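Local coordinates for Sel1 repeat family protein (Pseudomonas aeruginosa, PDB 6LCH) that probably serves as an immunity protein that neutralises the type VI secretion effector PldB, using a helical Sel1-repeat scaffold to bind its partner, at residues A[172-175]-A[176-180]. Residues are numbered along the deposited sequence; the frame is centred on the assembly and turned at random.
Sequences LGAY and YKIVE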
loop_
_atom_site.group_PDB
_atom_site.type_symbol
_atom_site.label_atom_id
_atom_site.label_comp_id
_atom_site.label_asym_id
_atom_site.label_seq_id
_atom_site.Cartn_x
_atom_site.Cartn_y
_atom_site.Cartn_z
ATOM N N LEU A 172 -4.600 -2.266 10.216
ATOM C CA LEU A 172 -4.699 -1.973 11.642
ATOM C C LEU A 172 -6.145 -1.731 12.040
ATOM O O LEU A 172 -6.667 -2.367 12.965
ATOM C CB LEU A 172 -3.849 -0.753 11.988
ATOM C CG LEU A 172 -2.363 -0.995 12.191
ATOM C CD1 LEU A 172 -1.845 -1.974 11.167
ATOM C CD2 LEU A 172 -1.659 0.328 12.095
ATOM N N GLY A 173 -6.798 -0.787 11.361
ATOM C CA GLY A 173 -8.205 -0.538 11.618
ATOM C C GLY A 173 -9.039 -1.795 11.512
ATOM O O GLY A 173 -9.849 -2.092 12.391
ATOM N N ALA A 174 -8.839 -2.560 10.433
ATOM C CA ALA A 174 -9.535 -3.834 10.285
ATOM C C ALA A 174 -9.283 -4.739 11.481
ATOM O O ALA A 174 -10.220 -5.339 12.021
ATOM C CB ALA A 174 -9.105 -4.526 8.990
ATOM N N TYR A 175 -8.029 -4.835 11.922
ATOM C CA TYR A 175 -7.708 -5.695 13.055
ATOM C C TYR A 175 -8.476 -5.277 14.301
ATOM O O TYR A 175 -9.136 -6.102 14.946
ATOM C CB TYR A 175 -6.206 -5.672 13.332
ATOM C CG TYR A 175 -5.850 -6.365 14.625
ATOM C CD1 TYR A 175 -5.769 -7.748 14.688
ATOM C CD2 TYR A 175 -5.608 -5.640 15.785
ATOM C CE1 TYR A 175 -5.450 -8.391 15.867
ATOM C CE2 TYR A 175 -5.288 -6.273 16.968
ATOM C CZ TYR A 175 -5.214 -7.649 17.003
ATOM O OH TYR A 175 -4.897 -8.286 18.180
ATOM N N TYR A 176 -8.406 -3.991 14.653
ATOM C CA TYR A 176 -9.048 -3.526 15.879
ATOM C C TYR A 176 -10.561 -3.646 15.795
ATOM O O TYR A 176 -11.215 -4.004 16.782
ATOM C CB TYR A 176 -8.639 -2.086 16.170
ATOM C CG TYR A 176 -7.337 -2.024 16.908
ATOM C CD1 TYR A 176 -7.257 -2.435 18.230
ATOM C CD2 TYR A 176 -6.178 -1.593 16.280
ATOM C CE1 TYR A 176 -6.066 -2.401 18.912
ATOM C CE2 TYR A 176 -4.978 -1.555 16.959
ATOM C CZ TYR A 176 -4.932 -1.958 18.276
ATOM O OH TYR A 176 -3.747 -1.928 18.971
ATOM N N LYS A 177 -11.130 -3.354 14.627
ATOM C CA LYS A 177 -12.570 -3.481 14.448
ATOM C C LYS A 177 -13.017 -4.928 14.594
ATOM O O LYS A 177 -14.008 -5.220 15.271
ATOM C CB LYS A 177 -12.977 -2.936 13.080
ATOM C CG LYS A 177 -14.451 -3.121 12.766
ATOM C CD LYS A 177 -14.790 -2.618 11.372
ATOM C CE LYS A 177 -14.245 -3.542 10.309
ATOM N NZ LYS A 177 -14.769 -3.200 8.965
ATOM N N ILE A 178 -12.287 -5.850 13.979
ATOM C CA ILE A 178 -12.750 -7.219 13.779
ATOM C C ILE A 178 -12.228 -8.169 14.855
ATOM O O ILE A 178 -12.982 -8.976 15.396
ATOM C CB ILE A 178 -12.361 -7.686 12.360
ATOM C CG1 ILE A 178 -13.139 -6.875 11.321
ATOM C CG2 ILE A 178 -12.636 -9.145 12.173
ATOM C CD1 ILE A 178 -12.383 -6.631 10.046
ATOM N N VAL A 179 -10.939 -8.092 15.187
ATOM C CA VAL A 179 -10.379 -9.041 16.146
ATOM C C VAL A 179 -10.625 -8.582 17.581
ATOM O O VAL A 179 -10.951 -9.394 18.457
ATOM C CB VAL A 179 -8.879 -9.259 15.867
ATOM C CG1 VAL A 179 -8.278 -10.247 16.872
ATOM C CG2 VAL A 179 -8.678 -9.770 14.450
ATOM N N GLU A 180 -10.492 -7.286 17.849
ATOM C CA GLU A 180 -10.585 -6.758 19.203
ATOM C C GLU A 180 -11.895 -6.040 19.484
ATOM O O GLU A 180 -12.127 -5.638 20.631
ATOM C CB GLU A 180 -9.410 -5.812 19.478
ATOM C CG GLU A 180 -8.047 -6.462 19.311
ATOM C CD GLU A 180 -7.122 -6.178 20.476
ATOM O OE1 GLU A 180 -7.489 -6.509 21.620
ATOM O OE2 GLU A 180 -6.026 -5.620 20.252
#
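The carbonyl oxygen of Y175 draws three backbone N-H groups near the C-terminal end of helix 166-178. Its main bond comes from V179, N to Y175 O at 2.7 Å; weak ones come from I178 N and from E180 N, the latter 3.4 Å away from Y175 O. One turn earlier the pattern is regular: Y176 N reaches L172 O at 2.9 Å and K177 N reaches G173 O, both nearly straight. The bond of I178 N to A174 O keeps the same length, but its N-H...O angle falls to 146°, so the bonds nearer the end are more bent, and Y175 O is shared among three N-H groups. Y176 also has a backbone hydrogen bond with N182 beyond the turn.

Side chains wrap this turn. With CG anti to the backbone N (chi1 171°), the Y175 ring leans forward along the turn, where CE1 meets V179 CG1 at 3.5 Å. On the CE2 side of the ring E180 comes in obliquely, OE2 3.4 Å from Y175 CE2, a contact with a ring carbon, the carboxylate plane turned well away from the ring plane. Y175 also presents an edge to Y176, its CD2 standing over the centre of that ring in a T-shaped pair with planes at 78°. Beyond the segments, Y175 packs on L154 and Y145 of the preceding helices, whereas Y176 and K177 touch helix 183-195.

Such a closing turn, with several N-H groups converging on one carbonyl, leads here into the tight link between the paired helices of a Sel1 repeat, akin to the TPR helical hairpin.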